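Local atomic coordinates of UPF0255 protein VV1_0328 (Vibrio vulnificus, PDB entry 3MVE), a protein that probably hydrolyses carboxylic esters to an alcohol and a carboxylate, and belongs to the FrsA family of the alpha/beta-hydrolase clan. Residues T27-T32 and S327-Y332; L247-L252 and V279-L284. All coordinates share one frame; numbering follows the deposited sequence.

Contact 1 (T27-T32 and S327-Y332)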
loop_
_atom_site.group_PDB
_atom_site.type_symbol
_atom_site.label_atom_id
_atom_site.label_comp_id
_atom_site.label_asym_id
_atom_site.label_seq_id
_atom_site.Cartn_x
_atom_site.Cartn_y
_atom_site.Cartn_z
ATOM N N THR A 27 13.713 -10.798 12.407
ATOM C CA THR A 27 14.422 -10.232 13.534
ATOM C C THR A 27 15.758 -10.939 13.804
ATOM O O THR A 27 15.831 -12.164 13.895
ATOM C CB THR A 27 13.534 -10.252 14.791
ATOM O OG1 THR A 27 12.238 -9.728 14.458
ATOM C CG2 THR A 27 14.145 -9.390 15.889
ATOM N N GLN A 28 16.814 -10.139 13.923
ATOM C CA GLN A 28 18.166 -10.632 14.163
ATOM C C GLN A 28 18.526 -10.684 15.642
ATOM O O GLN A 28 18.399 -9.690 16.353
ATOM C CB GLN A 28 19.158 -9.736 13.422
ATOM C CG GLN A 28 19.140 -9.946 11.924
ATOM C CD GLN A 28 19.763 -11.277 11.544
ATOM O OE1 GLN A 28 19.411 -12.323 12.099
ATOM N NE2 GLN A 28 20.697 -11.245 10.597
ATOM N N TYR A 29 18.986 -11.845 16.094
ATOM C CA TYR A 29 19.364 -12.033 17.488
ATOM C C TYR A 29 20.834 -12.391 17.630
ATOM O O TYR A 29 21.431 -12.976 16.720
ATOM C CB TYR A 29 18.526 -13.149 18.118
ATOM C CG TYR A 29 17.098 -12.762 18.382
ATOM C CD1 TYR A 29 16.706 -12.293 19.632
ATOM C CD2 TYR A 29 16.140 -12.829 17.368
ATOM C CE1 TYR A 29 15.407 -11.900 19.869
ATOM C CE2 TYR A 29 14.842 -12.437 17.593
ATOM C CZ TYR A 29 14.479 -11.970 18.843
ATOM O OH TYR A 29 13.192 -11.545 19.061
ATOM N N MET A 30 21.413 -12.032 18.769
ATOM C CA MET A 30 22.803 -12.362 19.041
ATOM C C MET A 30 22.828 -13.866 19.324
ATOM O O MET A 30 21.891 -14.406 19.924
ATOM C CB MET A 30 23.313 -11.581 20.255
ATOM C CG MET A 30 23.590 -10.104 19.985
ATOM S SD MET A 30 24.918 -9.839 18.778
ATOM C CE MET A 30 26.356 -10.209 19.865
ATOM N N PRO A 31 23.896 -14.559 18.893
ATOM C CA PRO A 31 24.067 -16.005 19.077
ATOM C C PRO A 31 23.519 -16.607 20.369
ATOM O O PRO A 31 22.774 -17.573 20.321
ATOM C CB PRO A 31 25.575 -16.189 18.927
ATOM C CG PRO A 31 25.904 -15.190 17.858
ATOM C CD PRO A 31 25.100 -13.966 18.277
ATOM N N THR A 32 23.875 -16.057 21.524
ATOM C CA THR A 32 23.362 -16.616 22.771
ATOM C C THR A 32 21.886 -16.288 22.979
ATOM O O THR A 32 21.199 -16.965 23.751
ATOM C CB THR A 32 24.175 -16.145 23.989
ATOM O OG1 THR A 32 24.068 -14.723 24.135
ATOM C CG2 THR A 32 25.647 -16.534 23.802
ATOM N N SER A 327 18.573 -3.080 15.981
ATOM C CA SER A 327 19.158 -3.668 14.777
ATOM C C SER A 327 19.437 -5.143 15.074
ATOM O O SER A 327 18.991 -6.025 14.339
ATOM C CB SER A 327 20.458 -2.952 14.393
ATOM O OG SER A 327 21.458 -3.164 15.374
ATOM N N VAL A 328 20.187 -5.412 16.138
ATOM C CA VAL A 328 20.459 -6.791 16.532
ATOM C C VAL A 328 19.950 -6.878 17.961
ATOM O O VAL A 328 20.182 -5.973 18.769
ATOM C CB VAL A 328 21.952 -7.137 16.518
ATOM C CG1 VAL A 328 22.112 -8.632 16.255
ATOM C CG2 VAL A 328 22.683 -6.315 15.465
ATOM N N VAL A 329 19.264 -7.965 18.280
ATOM C CA VAL A 329 18.678 -8.105 19.598
ATOM C C VAL A 329 19.378 -9.011 20.587
ATOM O O VAL A 329 19.709 -10.160 20.285
ATOM C CB VAL A 329 17.223 -8.596 19.489
ATOM C CG1 VAL A 329 16.578 -8.609 20.867
ATOM C CG2 VAL A 329 16.450 -7.713 18.511
ATOM N N ASP A 330 19.583 -8.474 21.784
ATOM C CA ASP A 330 20.172 -9.220 22.883
ATOM C C ASP A 330 19.039 -9.301 23.904
ATOM O O ASP A 330 18.698 -8.315 24.546
ATOM C CB ASP A 330 21.377 -8.477 23.459
ATOM C CG ASP A 330 21.974 -9.184 24.661
ATOM O OD1 ASP A 330 21.380 -9.112 25.752
ATOM O OD2 ASP A 330 23.033 -9.825 24.511
ATOM N N ILE A 331 18.439 -10.475 24.027
ATOM C CA ILE A 331 17.328 -10.677 24.942
ATOM C C ILE A 331 17.642 -10.293 26.390
ATOM O O ILE A 331 16.762 -9.845 27.121
ATOM C CB ILE A 331 16.822 -12.147 24.895
ATOM C CG1 ILE A 331 16.449 -12.524 23.458
ATOM C CG2 ILE A 331 15.574 -12.298 25.768
ATOM C CD1 ILE A 331 15.987 -13.972 23.291
ATOM N N TYR A 332 18.888 -10.463 26.806
ATOM C CA TYR A 332 19.271 -10.111 28.166
ATOM C C TYR A 332 19.201 -8.609 28.387
ATOM O O TYR A 332 18.602 -8.136 29.355
ATOM C CB TYR A 332 20.675 -10.628 28.441
ATOM C CG TYR A 332 20.729 -12.126 28.286
ATOM C CD1 TYR A 332 20.168 -12.963 29.249
ATOM C CD2 TYR A 332 21.292 -12.707 27.155
ATOM C CE1 TYR A 332 20.170 -14.345 29.086
ATOM C CE2 TYR A 332 21.296 -14.080 26.983
ATOM C CZ TYR A 332 20.737 -14.891 27.949
ATOM O OH TYR A 332 20.758 -16.249 27.782
HETATM O O HOH W 1 16.522 -6.978 13.793
HETATM O O HOH W 2 22.569 -12.653 23.550
#

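Contact 2 (L247-L252 and V279-L284)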
loop_
_atom_site.group_PDB
_atom_site.type_symbol
_atom_site.label_atom_id
_atom_site.label_comp_id
_atom_site.label_asym_id
_atom_site.label_seq_id
_atom_site.Cartn_x
_atom_site.Cartn_y
_atom_site.Cartn_z
ATOM N N LEU A 247 1.216 11.005 21.878
ATOM C CA LEU A 247 0.353 11.169 20.716
ATOM C C LEU A 247 -1.101 11.189 21.150
ATOM O O LEU A 247 -1.898 11.953 20.600
ATOM C CB LEU A 247 0.570 10.054 19.702
ATOM C CG LEU A 247 2.019 9.860 19.273
ATOM C CD1 LEU A 247 2.058 8.785 18.179
ATOM C CD2 LEU A 247 2.612 11.192 18.787
ATOM N N HIS A 248 -1.452 10.342 22.123
ATOM C CA HIS A 248 -2.817 10.314 22.632
ATOM C C HIS A 248 -3.080 11.609 23.400
ATOM O O HIS A 248 -4.191 12.136 23.392
ATOM C CB HIS A 248 -3.047 9.101 23.540
ATOM C CG HIS A 248 -3.072 7.801 22.800
ATOM N ND1 HIS A 248 -1.927 7.091 22.508
ATOM C CD2 HIS A 248 -4.092 7.132 22.210
ATOM C CE1 HIS A 248 -2.240 6.045 21.761
ATOM N NE2 HIS A 248 -3.547 6.047 21.564
ATOM N N GLN A 249 -2.037 12.123 24.045
ATOM C CA GLN A 249 -2.131 13.374 24.793
ATOM C C GLN A 249 -2.384 14.537 23.823
ATOM O O GLN A 249 -3.229 15.398 24.077
ATOM C CB GLN A 249 -0.839 13.597 25.579
ATOM C CG GLN A 249 -0.819 14.858 26.409
ATOM C CD GLN A 249 0.178 14.766 27.556
ATOM O OE1 GLN A 249 1.309 14.318 27.375
ATOM N NE2 GLN A 249 -0.241 15.191 28.740
ATOM N N ALA A 250 -1.665 14.551 22.703
ATOM C CA ALA A 250 -1.853 15.604 21.705
ATOM C C ALA A 250 -3.244 15.513 21.083
ATOM O O ALA A 250 -3.858 16.533 20.767
ATOM C CB ALA A 250 -0.779 15.507 20.617
ATOM N N VAL A 251 -3.753 14.295 20.912
ATOM C CA VAL A 251 -5.086 14.120 20.336
ATOM C C VAL A 251 -6.138 14.648 21.298
ATOM O O VAL A 251 -7.134 15.241 20.884
ATOM C CB VAL A 251 -5.412 12.633 20.046
ATOM C CG1 VAL A 251 -6.852 12.506 19.592
ATOM C CG2 VAL A 251 -4.476 12.084 18.978
ATOM N N LEU A 252 -5.915 14.408 22.584
ATOM C CA LEU A 252 -6.835 14.864 23.624
ATOM C C LEU A 252 -6.959 16.385 23.547
ATOM O O LEU A 252 -8.052 16.930 23.663
ATOM C CB LEU A 252 -6.327 14.436 25.013
ATOM C CG LEU A 252 -7.157 14.884 26.227
ATOM C CD1 LEU A 252 -8.496 14.151 26.250
ATOM C CD2 LEU A 252 -6.388 14.614 27.513
ATOM N N VAL A 279 -3.286 4.568 31.230
ATOM C CA VAL A 279 -3.175 4.732 32.676
ATOM C C VAL A 279 -2.324 5.987 32.861
ATOM O O VAL A 279 -2.735 6.940 33.521
ATOM C CB VAL A 279 -2.479 3.504 33.342
ATOM C CG1 VAL A 279 -2.132 3.808 34.811
ATOM C CG2 VAL A 279 -3.404 2.295 33.290
ATOM N N ARG A 280 -1.147 5.970 32.240
ATOM C CA ARG A 280 -0.197 7.075 32.265
ATOM C C ARG A 280 -0.897 8.403 31.924
ATOM O O ARG A 280 -0.721 9.403 32.622
ATOM C CB ARG A 280 0.915 6.774 31.262
ATOM C CG ARG A 280 2.185 7.555 31.456
ATOM C CD ARG A 280 3.330 6.874 30.720
ATOM N NE ARG A 280 4.588 7.610 30.856
ATOM C CZ ARG A 280 4.779 8.843 30.400
ATOM N NH1 ARG A 280 3.796 9.482 29.778
ATOM N NH2 ARG A 280 5.953 9.437 30.562
ATOM N N LEU A 281 -1.694 8.411 30.855
ATOM C CA LEU A 281 -2.423 9.620 30.469
ATOM C C LEU A 281 -3.477 9.973 31.524
ATOM O O LEU A 281 -3.775 11.144 31.749
ATOM C CB LEU A 281 -3.117 9.432 29.115
ATOM C CG LEU A 281 -3.982 10.633 28.698
ATOM C CD1 LEU A 281 -3.076 11.836 28.397
ATOM C CD2 LEU A 281 -4.817 10.285 27.473
ATOM N N SER A 282 -4.045 8.947 32.158
ATOM C CA SER A 282 -5.056 9.141 33.187
ATOM C C SER A 282 -4.495 9.835 34.436
ATOM O O SER A 282 -5.252 10.374 35.245
ATOM C CB SER A 282 -5.693 7.799 33.565
ATOM O OG SER A 282 -6.670 7.429 32.611
ATOM N N PHE A 283 -3.173 9.815 34.586
ATOM C CA PHE A 283 -2.516 10.484 35.716
ATOM C C PHE A 283 -2.084 11.891 35.299
ATOM O O PHE A 283 -2.118 12.819 36.106
ATOM C CB PHE A 283 -1.278 9.703 36.161
ATOM C CG PHE A 283 -1.550 8.693 37.231
ATOM C CD1 PHE A 283 -1.504 9.057 38.577
ATOM C CD2 PHE A 283 -1.870 7.381 36.901
ATOM C CE1 PHE A 283 -1.774 8.119 39.586
ATOM C CE2 PHE A 283 -2.144 6.435 37.900
ATOM C CZ PHE A 283 -2.095 6.801 39.243
ATOM N N LEU A 284 -1.700 12.032 34.029
ATOM C CA LEU A 284 -1.228 13.298 33.470
ATOM C C LEU A 284 -2.306 14.306 33.115
ATOM O O LEU A 284 -2.030 15.502 33.020
ATOM C CB LEU A 284 -0.393 13.033 32.220
ATOM C CG LEU A 284 0.862 12.194 32.416
ATOM C CD1 LEU A 284 1.422 11.752 31.056
ATOM C CD2 LEU A 284 1.878 13.011 33.193
#

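Contact 1 (T27-T32 and S327-Y332)
Y29 and V329 form a single parallel beta bridge, made where two loop segments each lead into a helix. V329 uses both main-chain polar groups: its N donates to Q28 O at 2.7 Å, and its O receives M30 N at 3.0 Å, both with N-H...O angles near 160°. The CA-H of Y29 also leans on V329 O, with CA 3.4 Å away. Water lengthens this polar seam at both ends. One molecule accepts from Q28 N and donates to S327 O; another donates to D330 OD2 and bonds T32 OG1 at 2.6 Å, lying at the edge of the Y332 ring, in plane.

Apolar contacts fill the inner side. With CG anti to its carbonyl carbon (chi1 -73°), Y29 runs alongside V329, whose CB sits off-centre over the ring, 4.1 Å from the centroid. V329 CG1 comes to 3.6 Å from Y29 CE1, and V329 CG2 touches T27 CG2. Near the ring plane, I331 CG1 meets the edge at CE1, 3.8 Å away. On the outer side the M30 and V328 side chains cross at about a right angle, with SD 4.0 Å from CG1.

M30 and D330 both occupy N-cap positions, and D330 OD1 accepts a capping hydrogen bond from S333 N. Y29 OH is hydrogen-bonded to D318 OD1 of helix 314-323, while L317 of that helix and L37 of helix 31-44 touch both Y29 and I331. The chemistry implies a two-sided seam: main-chain bonds and waters align the segments, while buried Y29, V329 and I331 join the starts of helices 31-44 and 331-337 to helix 314-323.

Contact 2 (L247-L252 and V279-L284)
L281 pushes its isobutyl group into the side of helix 247-252 and has more surface buried here than any other residue of the pair. A chi1 of 176° sends CG out toward the other helix, and the turn at chi2 (68°) sets CD1 against Q249, 4.0 Å from both CA and CB of that residue. The same methyl is 4.4 Å from L252 CD2, while CD2 of L281 comes within 4.5 Å of H248 CB. One leucine branch therefore rests on the ridge formed by Q249 and L252, and the other faces H248.

Q249 contributes the next largest share. Its extended chain takes the amide past L284, NE2 passing 4.1 Å from L284 CB with the two side chains roughly at right angles. This NE2 is hydrogen-bonded to E285 OE2, directly beyond the segment, so the polar end has a partner at the C-terminal end of the opposing helix.

L284 lies at the more exposed margin, where CB is its nearest atom to Q249. The segment axes approach to 10.5 Å and cross at -48°, a fairly open packing that is sealed from beneath by the sheet: H248 and L252 lie on I197, and L281 on L268. Two neighbouring helices running in broadly the same direction over one face of a largely parallel sheet, linked through strand 266-271, are typical of the alpha/beta-hydrolase fold.

In the fold
From the N terminus, the chain first lays down 27-32, the lead-in to helix 31-44, and then builds the other N-terminal helices and the sheet as far as strand 291-295 before 327-332 returns to complete contact 1, with 294 residues in between. Contact 2 is nested within that long loop. It closes a short one of 26 residues, which holds strand 266-271, and joins helices 246-254 and 273-284 on the sheet. The centres of the two contacts are 32 Å apart and their nearest atoms about 20 Å. Contact 1 thus ties the N-terminal end to a peripheral helical region, whereas contact 2 belongs to the hydrolase core; strands 358-363 and 385-389 follow both.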